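Local structure of ABC transporter, substrate binding protein (Agrobacterium tumefaciens, 3C9H) at residues A[185-190]-A[233-238]; A[197-202]-A[349-354]; A[324-329]-A[333-338]. The protein probably captures a solute in the periplasm and hands it to an ABC importer, and binds a magnesium ion. One frame throughout, in Å; residues are numbered along the deposited sequence.

Interaction 1. Residues A[185-190]-A[233-238]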
loop_
_atom_site.group_PDB
_atom_site.type_symbol
_atom_site.label_atom_id
_atom_site.label_comp_id
_atom_site.label_asym_id
_atom_site.label_seq_id
_atom_site.Cartn_x
_atom_site.Cartn_y
_atom_site.Cartn_z
ATOM N N PHE A 185 2.920 -4.697 8.004
ATOM C CA PHE A 185 3.217 -6.089 8.228
ATOM C C PHE A 185 3.752 -6.772 6.948
ATOM O O PHE A 185 4.750 -7.491 6.977
ATOM C CB PHE A 185 2.009 -6.868 8.773
ATOM C CG PHE A 185 2.324 -8.318 8.951
ATOM C CD1 PHE A 185 2.940 -8.755 10.099
ATOM C CD2 PHE A 185 2.125 -9.219 7.907
ATOM C CE1 PHE A 185 3.313 -10.109 10.231
ATOM C CE2 PHE A 185 2.499 -10.559 8.021
ATOM C CZ PHE A 185 3.104 -10.997 9.179
ATOM N N LEU A 186 3.093 -6.524 5.828
ATOM C CA LEU A 186 3.536 -7.076 4.551
ATOM C C LEU A 186 4.990 -6.708 4.297
ATOM O O LEU A 186 5.792 -7.568 3.974
ATOM C CB LEU A 186 2.635 -6.582 3.401
ATOM C CG LEU A 186 2.913 -7.136 1.990
ATOM C CD1 LEU A 186 2.600 -8.612 1.940
ATOM C CD2 LEU A 186 2.124 -6.394 0.906
ATOM N N PHE A 187 5.333 -5.428 4.431
ATOM C CA PHE A 187 6.682 -4.995 4.138
ATOM C C PHE A 187 7.668 -5.701 5.088
ATOM O O PHE A 187 8.716 -6.153 4.646
ATOM C CB PHE A 187 6.851 -3.469 4.238
ATOM C CG PHE A 187 6.144 -2.654 3.148
ATOM C CD1 PHE A 187 5.954 -3.151 1.844
ATOM C CD2 PHE A 187 5.761 -1.345 3.417
ATOM C CE1 PHE A 187 5.330 -2.363 0.864
ATOM C CE2 PHE A 187 5.150 -0.544 2.451
ATOM C CZ PHE A 187 4.934 -1.053 1.171
ATOM N N MET A 188 7.352 -5.772 6.380
ATOM C CA MET A 188 8.236 -6.475 7.335
ATOM C C MET A 188 8.390 -7.946 6.953
ATOM O O MET A 188 9.489 -8.500 6.987
ATOM C CB MET A 188 7.710 -6.358 8.770
ATOM C CG MET A 188 8.507 -7.166 9.847
ATOM S SD MET A 188 10.174 -6.537 10.061
ATOM C CE MET A 188 10.122 -4.838 9.411
ATOM N N SER A 189 7.302 -8.588 6.558
ATOM C CA SER A 189 7.378 -10.015 6.224
ATOM C C SER A 189 8.257 -10.234 4.971
ATOM O O SER A 189 9.021 -11.224 4.895
ATOM C CB SER A 189 5.976 -10.626 6.102
ATOM O OG SER A 189 5.361 -10.318 4.857
ATOM N N ARG A 190 8.214 -9.275 4.036
ATOM C CA ARG A 190 9.076 -9.319 2.865
ATOM C C ARG A 190 10.544 -8.990 3.195
ATOM O O ARG A 190 11.448 -9.616 2.652
ATOM C CB ARG A 190 8.560 -8.392 1.765
ATOM C CG ARG A 190 7.119 -8.630 1.335
ATOM C CD ARG A 190 6.844 -10.076 0.969
ATOM N NE ARG A 190 7.385 -10.426 -0.341
ATOM C CZ ARG A 190 7.345 -11.656 -0.858
ATOM N NH1 ARG A 190 6.802 -12.663 -0.169
ATOM N NH2 ARG A 190 7.843 -11.886 -2.075
ATOM N N ASN A 233 10.380 2.311 5.381
ATOM C CA ASN A 233 9.285 1.535 4.757
ATOM C C ASN A 233 8.020 2.329 4.485
ATOM O O ASN A 233 6.902 1.836 4.663
ATOM C CB ASN A 233 8.940 0.303 5.596
ATOM C CG ASN A 233 9.759 -0.919 5.229
ATOM O OD1 ASN A 233 9.506 -2.030 5.743
ATOM N ND2 ASN A 233 10.721 -0.744 4.344
ATOM N N ILE A 234 8.201 3.545 3.992
ATOM C CA ILE A 234 7.107 4.448 3.722
ATOM C C ILE A 234 6.674 4.218 2.276
ATOM O O ILE A 234 7.501 3.891 1.433
ATOM C CB ILE A 234 7.543 5.937 3.966
ATOM C CG1 ILE A 234 8.114 6.062 5.388
ATOM C CG2 ILE A 234 6.366 6.918 3.738
ATOM C CD1 ILE A 234 7.183 5.537 6.489
ATOM N N LEU A 235 5.378 4.397 1.998
ATOM C CA LEU A 235 4.875 4.290 0.644
ATOM C C LEU A 235 5.477 5.376 -0.260
ATOM O O LEU A 235 5.292 6.565 -0.028
ATOM C CB LEU A 235 3.342 4.301 0.624
ATOM C CG LEU A 235 2.616 3.073 1.222
ATOM C CD1 LEU A 235 1.099 3.270 1.126
ATOM C CD2 LEU A 235 3.057 1.741 0.550
ATOM N N GLY A 236 6.180 4.952 -1.302
ATOM C CA GLY A 236 6.881 5.877 -2.196
ATOM C C GLY A 236 5.937 6.779 -2.960
ATOM O O GLY A 236 6.257 7.913 -3.237
ATOM N N SER A 237 4.763 6.256 -3.309
ATOM C CA SER A 237 3.753 7.025 -4.033
ATOM C C SER A 237 3.274 8.203 -3.191
ATOM O O SER A 237 3.212 9.318 -3.650
ATOM C CB SER A 237 2.582 6.103 -4.387
ATOM O OG SER A 237 2.236 5.291 -3.267
ATOM N N TYR A 238 2.951 7.942 -1.931
ATOM C CA TYR A 238 2.519 8.966 -1.000
ATOM C C TYR A 238 3.663 9.928 -0.730
ATOM O O TYR A 238 3.436 11.135 -0.620
ATOM C CB TYR A 238 2.089 8.327 0.310
ATOM C CG TYR A 238 0.789 7.515 0.271
ATOM C CD1 TYR A 238 0.136 7.204 -0.927
ATOM C CD2 TYR A 238 0.232 7.059 1.441
ATOM C CE1 TYR A 238 -1.040 6.437 -0.933
ATOM C CE2 TYR A 238 -0.930 6.324 1.447
ATOM C CZ TYR A 238 -1.572 6.017 0.251
ATOM O OH TYR A 238 -2.725 5.265 0.272
#
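Leu-235 meets the outer end of the Phe-187 ring edge-on: its CD2 methyl lies near the ring plane, 3.4 Å from Phe-187 CZ, and the two side chains cross at about a right angle. Phe-187 stands on helix 183-194 with CG beside its backbone N (chi1 -69°), which sends the ring off the helix toward the strand. There Asn-233 O, oblique to the ring, lies 3.6 Å from Phe-187 CD2. That carbonyl oxygen is buried by the contact and has no hydrogen-bond partner in the model, while the side chain of Asn-233 slides past Phe-187 in the opposite direction. The ring suits the apolar surroundings of Leu-235 and of Val-259 and Met-261 on strand 258-268, but it offers Asn-233 O no hydrogen bond. On the same helix Ser-189 OG donates to Leu-186 O (2.9 Å), a carbonyl that also accepts from Arg-190 N. Leu-235 is the N-cap residue of helix 236-245. With Ile-234, Asn-233 faces Val-138 in a G1 beta bulge, and its positive phi (62°) fits that. This bulged strand lies beside a bound citrate, probably from the crystallisation liquor, and near the magnesium site of Ser-41 and Asp-43, consistent with a ligand pocket.

Interaction 2. Residues A[197-202]-A[349-354]; sequences DIWSVI and NEALRS
Ser-354 OG is gripped twice: it donates to Ala-351 O, 3.0 Å away in the last turn of the helix that ends just before it, and is hydrogen-bonded to Lys-203 NZ of the facing one. The donor sits 33° out of the carbonyl plane of Ala-351, as befits a serine folding back on the turn before it. The motif is a helix-helix packing, in which the end of the C-terminal helix 338-353 lies on the start of helix 198-207, with local axes 9.1 Å apart and inclined at 54°. Ala-351 lies between them, its single methyl small enough for the helices to come close: CB rests 3.6 Å from Ile-202 CG2 and 4.0 Å from Trp-199 CE3, which it reaches obliquely. The broad indole also carries a cation-pi interaction with Arg-347, one turn back on the C-terminal helix, and Ile-198 CG2 lies over the rim of one ring face. Ile-202 uses its two branches differently. CG2, anti to the backbone N, serves the C-terminal helix, whereas the CG1 arm leads away from it toward helix 183-194. Leu-352 crosses Ile-202 obliquely, and its CD2 methyl touches both side chain and backbone, 3.8 Å from Ile-202 CG2 and 3.7 Å from Ile-202 O.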
loop_
_atom_site.group_PDB
_atom_site.type_symbol
_atom_site.label_atom_id
_atom_site.label_comp_id
_atom_site.label_asym_id
_atom_site.label_seq_id
_atom_site.Cartn_x
_atom_site.Cartn_y
_atom_site.Cartn_z
ATOM N N ASP A 197 19.445 -10.510 8.229
ATOM C CA ASP A 197 19.681 -9.660 9.397
ATOM C C ASP A 197 18.811 -8.384 9.420
ATOM O O ASP A 197 19.289 -7.293 9.774
ATOM C CB ASP A 197 21.171 -9.297 9.474
ATOM C CG ASP A 197 21.594 -8.842 10.858
ATOM O OD1 ASP A 197 20.966 -9.285 11.842
ATOM O OD2 ASP A 197 22.551 -8.040 10.968
ATOM N N ILE A 198 17.529 -8.517 9.067
ATOM C CA ILE A 198 16.591 -7.412 9.260
ATOM C C ILE A 198 16.452 -7.079 10.737
ATOM O O ILE A 198 16.140 -5.943 11.102
ATOM C CB ILE A 198 15.165 -7.710 8.659
ATOM C CG1 ILE A 198 14.282 -6.454 8.695
ATOM C CG2 ILE A 198 14.470 -8.830 9.407
ATOM C CD1 ILE A 198 14.882 -5.238 8.014
ATOM N N TRP A 199 16.684 -8.072 11.594
ATOM C CA TRP A 199 16.488 -7.882 13.028
ATOM C C TRP A 199 17.502 -6.915 13.637
ATOM O O TRP A 199 17.179 -6.190 14.570
ATOM C CB TRP A 199 16.466 -9.241 13.746
ATOM C CG TRP A 199 15.378 -10.076 13.172
ATOM C CD1 TRP A 199 15.502 -11.126 12.314
ATOM C CD2 TRP A 199 13.985 -9.855 13.344
ATOM N NE1 TRP A 199 14.262 -11.599 11.970
ATOM C CE2 TRP A 199 13.311 -10.834 12.590
ATOM C CE3 TRP A 199 13.235 -8.926 14.073
ATOM C CZ2 TRP A 199 11.924 -10.911 12.542
ATOM C CZ3 TRP A 199 11.867 -9.007 14.032
ATOM C CH2 TRP A 199 11.222 -9.995 13.267
ATOM N N SER A 200 18.706 -6.873 13.083
ATOM C CA SER A 200 19.667 -5.837 13.481
ATOM C C SER A 200 19.113 -4.434 13.174
ATOM O O SER A 200 19.286 -3.502 13.977
ATOM C CB SER A 200 21.032 -6.055 12.817
ATOM O OG SER A 200 20.939 -5.946 11.402
ATOM N N VAL A 201 18.440 -4.293 12.030
ATOM C CA VAL A 201 17.772 -3.031 11.688
ATOM C C VAL A 201 16.657 -2.707 12.692
ATOM O O VAL A 201 16.611 -1.607 13.221
ATOM C CB VAL A 201 17.191 -3.027 10.243
ATOM C CG1 VAL A 201 16.472 -1.686 9.934
ATOM C CG2 VAL A 201 18.294 -3.308 9.206
ATOM N N ILE A 202 15.781 -3.672 12.968
ATOM C CA ILE A 202 14.677 -3.457 13.910
ATOM C C ILE A 202 15.215 -3.098 15.298
ATOM O O ILE A 202 14.750 -2.152 15.944
ATOM C CB ILE A 202 13.735 -4.705 13.994
ATOM C CG1 ILE A 202 13.191 -5.067 12.610
ATOM C CG2 ILE A 202 12.564 -4.446 14.933
ATOM C CD1 ILE A 202 12.737 -3.848 11.809
ATOM N N ASN A 349 8.044 -6.906 18.221
ATOM C CA ASN A 349 7.915 -6.195 19.502
ATOM C C ASN A 349 9.076 -6.507 20.433
ATOM O O ASN A 349 9.523 -5.652 21.171
ATOM C CB ASN A 349 6.611 -6.567 20.213
ATOM C CG ASN A 349 5.400 -5.953 19.566
ATOM O OD1 ASN A 349 4.422 -6.652 19.271
ATOM N ND2 ASN A 349 5.447 -4.644 19.325
ATOM N N GLU A 350 9.545 -7.747 20.380
ATOM C CA GLU A 350 10.665 -8.229 21.190
ATOM C C GLU A 350 11.976 -7.536 20.795
ATOM O O GLU A 350 12.743 -7.135 21.664
ATOM C CB GLU A 350 10.717 -9.773 21.084
ATOM C CG GLU A 350 12.055 -10.507 21.212
ATOM C CD GLU A 350 11.904 -12.038 20.928
ATOM O OE1 GLU A 350 10.791 -12.601 21.118
ATOM O OE2 GLU A 350 12.890 -12.678 20.495
ATOM N N ALA A 351 12.201 -7.352 19.494
ATOM C CA ALA A 351 13.385 -6.639 18.984
ATOM C C ALA A 351 13.380 -5.138 19.284
ATOM O O ALA A 351 14.420 -4.571 19.591
ATOM C CB ALA A 351 13.537 -6.860 17.475
ATOM N N LEU A 352 12.220 -4.498 19.173
ATOM C CA LEU A 352 12.096 -3.059 19.428
ATOM C C LEU A 352 12.338 -2.711 20.894
ATOM O O LEU A 352 12.686 -1.575 21.199
ATOM C CB LEU A 352 10.711 -2.544 19.030
ATOM C CG LEU A 352 10.364 -2.451 17.540
ATOM C CD1 LEU A 352 8.925 -2.044 17.380
ATOM C CD2 LEU A 352 11.279 -1.455 16.835
ATOM N N ARG A 353 12.139 -3.688 21.782
ATOM C CA ARG A 353 12.300 -3.513 23.233
ATOM C C ARG A 353 13.639 -4.019 23.777
ATOM O O ARG A 353 14.119 -3.516 24.788
ATOM C CB ARG A 353 11.120 -4.163 23.963
ATOM C CG ARG A 353 9.841 -3.346 23.773
ATOM C CD ARG A 353 8.550 -4.144 23.941
ATOM N NE ARG A 353 7.458 -3.613 23.095
ATOM C CZ ARG A 353 6.178 -4.006 23.161
ATOM N NH1 ARG A 353 5.788 -4.934 24.041
ATOM N NH2 ARG A 353 5.272 -3.461 22.346
ATOM N N SER A 354 14.260 -4.982 23.101
ATOM C CA SER A 354 15.572 -5.509 23.526
ATOM C C SER A 354 16.665 -4.428 23.520
ATOM O O SER A 354 16.581 -3.433 22.781
ATOM C CB SER A 354 16.001 -6.682 22.633
ATOM O OG SER A 354 16.251 -6.254 21.299
#

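Interaction 3. Residues A[324-329]-A[333-338]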
loop_
_atom_site.group_PDB
_atom_site.type_symbol
_atom_site.label_atom_id
_atom_site.label_comp_id
_atom_site.label_asym_id
_atom_site.label_seq_id
_atom_site.Cartn_x
_atom_site.Cartn_y
_atom_site.Cartn_z
ATOM N N ARG A 324 11.976 -5.907 -5.285
ATOM C CA ARG A 324 11.494 -7.168 -4.749
ATOM C C ARG A 324 9.952 -7.139 -4.678
ATOM O O ARG A 324 9.384 -6.948 -3.599
ATOM C CB ARG A 324 12.110 -7.439 -3.368
ATOM C CG ARG A 324 13.645 -7.386 -3.319
ATOM C CD ARG A 324 14.265 -8.378 -4.320
ATOM N NE ARG A 324 15.592 -8.832 -3.903
ATOM C CZ ARG A 324 16.705 -8.105 -3.970
ATOM N NH1 ARG A 324 16.675 -6.877 -4.455
ATOM N NH2 ARG A 324 17.861 -8.602 -3.555
ATOM N N PRO A 325 9.277 -7.318 -5.838
ATOM C CA PRO A 325 7.804 -7.340 -5.852
ATOM C C PRO A 325 7.237 -8.638 -5.329
ATOM O O PRO A 325 7.967 -9.616 -5.180
ATOM C CB PRO A 325 7.439 -7.158 -7.326
ATOM C CG PRO A 325 8.667 -7.586 -8.098
ATOM C CD PRO A 325 9.855 -7.497 -7.184
ATOM N N VAL A 326 5.925 -8.626 -5.073
ATOM C CA VAL A 326 5.198 -9.762 -4.506
ATOM C C VAL A 326 4.171 -10.265 -5.559
ATOM O O VAL A 326 3.326 -9.492 -6.029
ATOM C CB VAL A 326 4.460 -9.340 -3.200
ATOM C CG1 VAL A 326 3.952 -10.548 -2.456
ATOM C CG2 VAL A 326 5.381 -8.473 -2.286
ATOM N N PRO A 327 4.261 -11.550 -5.955
ATOM C CA PRO A 327 3.306 -12.122 -6.922
ATOM C C PRO A 327 1.980 -12.553 -6.265
ATOM O O PRO A 327 1.969 -12.936 -5.087
ATOM C CB PRO A 327 4.055 -13.334 -7.476
ATOM C CG PRO A 327 4.966 -13.775 -6.334
ATOM C CD PRO A 327 5.273 -12.534 -5.515
ATOM N N VAL A 328 0.884 -12.487 -7.024
ATOM C CA VAL A 328 -0.473 -12.818 -6.525
ATOM C C VAL A 328 -0.943 -14.222 -6.965
ATOM O O VAL A 328 -1.655 -14.923 -6.232
ATOM C CB VAL A 328 -1.512 -11.804 -7.061
ATOM C CG1 VAL A 328 -2.835 -11.951 -6.344
ATOM C CG2 VAL A 328 -0.997 -10.370 -6.938
ATOM N N SER A 329 -0.542 -14.605 -8.180
ATOM C CA SER A 329 -1.048 -15.795 -8.875
ATOM C C SER A 329 -0.822 -17.150 -8.175
ATOM O O SER A 329 -1.611 -18.084 -8.397
ATOM C CB SER A 329 -0.466 -15.841 -10.294
ATOM O OG SER A 329 0.958 -15.771 -10.276
ATOM N N MET A 333 -0.227 -19.373 -0.405
ATOM C CA MET A 333 1.091 -19.973 -0.106
ATOM C C MET A 333 2.281 -18.999 -0.107
ATOM O O MET A 333 3.269 -19.242 0.587
ATOM C CB MET A 333 1.397 -21.097 -1.100
ATOM C CG MET A 333 1.454 -20.642 -2.564
ATOM S SD MET A 333 1.876 -22.014 -3.653
ATOM C CE MET A 333 0.990 -21.587 -5.166
ATOM N N VAL A 334 2.210 -17.928 -0.897
ATOM C CA VAL A 334 3.268 -16.896 -0.889
ATOM C C VAL A 334 3.347 -16.157 0.466
ATOM O O VAL A 334 4.413 -15.639 0.862
ATOM C CB VAL A 334 3.055 -15.854 -2.035
ATOM C CG1 VAL A 334 4.192 -14.814 -2.058
ATOM C CG2 VAL A 334 2.950 -16.559 -3.382
ATOM N N TYR A 335 2.214 -16.127 1.171
ATOM C CA TYR A 335 2.044 -15.334 2.388
ATOM C C TYR A 335 2.025 -16.159 3.673
ATOM O O TYR A 335 1.626 -17.324 3.671
ATOM C CB TYR A 335 0.739 -14.583 2.284
ATOM C CG TYR A 335 0.602 -13.831 0.993
ATOM C CD1 TYR A 335 -0.203 -14.312 -0.041
ATOM C CD2 TYR A 335 1.293 -12.637 0.788
ATOM C CE1 TYR A 335 -0.335 -13.613 -1.231
ATOM C CE2 TYR A 335 1.159 -11.920 -0.410
ATOM C CZ TYR A 335 0.347 -12.420 -1.410
ATOM O OH TYR A 335 0.228 -11.718 -2.573
ATOM N N LEU A 336 2.406 -15.502 4.766
ATOM C CA LEU A 336 2.484 -16.110 6.100
ATOM C C LEU A 336 1.105 -16.457 6.655
ATOM O O LEU A 336 0.209 -15.629 6.668
ATOM C CB LEU A 336 3.172 -15.157 7.087
ATOM C CG LEU A 336 4.698 -15.039 7.021
ATOM C CD1 LEU A 336 5.145 -14.607 5.630
ATOM C CD2 LEU A 336 5.205 -14.055 8.067
ATOM N N ASP A 337 0.963 -17.682 7.153
ATOM C CA ASP A 337 -0.265 -18.098 7.788
ATOM C C ASP A 337 -0.507 -17.338 9.103
ATOM O O ASP A 337 0.400 -16.703 9.642
ATOM C CB ASP A 337 -0.266 -19.622 7.996
ATOM C CG ASP A 337 0.711 -20.093 9.055
ATOM O OD1 ASP A 337 0.852 -19.443 10.107
ATOM O OD2 ASP A 337 1.297 -21.181 8.868
ATOM N N GLN A 338 -1.728 -17.446 9.623
ATOM C CA GLN A 338 -2.172 -16.663 10.790
ATOM C C GLN A 338 -1.253 -16.810 12.007
ATOM O O GLN A 338 -0.959 -15.816 12.696
ATOM C CB GLN A 338 -3.620 -17.041 11.178
ATOM C CG GLN A 338 -4.643 -16.705 10.088
ATOM C CD GLN A 338 -5.956 -17.442 10.264
ATOM O OE1 GLN A 338 -6.554 -17.414 11.345
ATOM N NE2 GLN A 338 -6.423 -18.092 9.199
#
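Val-326 and Tyr-335 form the tight part of this contact, their side chains crossing so that the CG1 methyl of Val-326 comes 3.7 Å from Tyr-335 CE2 and 3.9 Å from Tyr-335 OH. The methyl approaches the ring obliquely. It is put there by a valine whose CG1 is anti to the backbone N (chi1 -168°), while Tyr-335, with CG beside its own N (chi1 -51°), carries its ring across to residues 324-329. Both residues are buried: helix 96-104 adds Met-96 against Val-326, and Asp-97 and Val-100 against the tyrosine. A long aromatic side chain suits a loop that must reach inward from the surface, and a branched valine offers a compact methyl for it to pack against. At the far end of the ring the phenol oxygen stands 3.3 Å from Pro-327 O.

The outer side is looser. Val-334 points toward the opposite segment, yet its CG1 stays 4.3 Å from both Val-326 CG1 and Pro-327 CD, and its CB lies over the rim of one face of the neighbouring Tyr-335 ring. Pro-327 and Val-334 are partly exposed, and beyond them Ser-329 and Met-333 face solvent. Further along, Asp-337 N-caps helix 338-353, its OD1 accepting from Lys-340 N.

The segments, separated by three residues, thus belong to a loop that leads from strand 323-325 to the C-terminal helix. Pro-327 has no N-H to offer, and the apolar contacts of Val-326 and Tyr-335 probably contribute most to holding the loop together.

Helix 183-194 connects the three contacts. Its Met-188 CE packs on Ile-202 CD1, 3.7 Å away, which joins interaction 1 to interaction 2, while Phe-185 and Arg-190 touch Leu-336, Val-326 and Val-334 of interaction 3. Interaction 1 lies deepest, its centre about 7 Å from the centre of the chain and close to the metal site; interaction 3 is intermediate, and interaction 2 lies farthest out, though still largely buried. All three are mainly apolar, though 1 buries a carbonyl oxygen and 3 includes a phenol: a helix-borne aromatic ring against a bulged strand, an alanine methyl among larger side chains between two helices, and a tyrosine packed within a loop. Interactions 2 and 3 involve the two ends of helix 338-353.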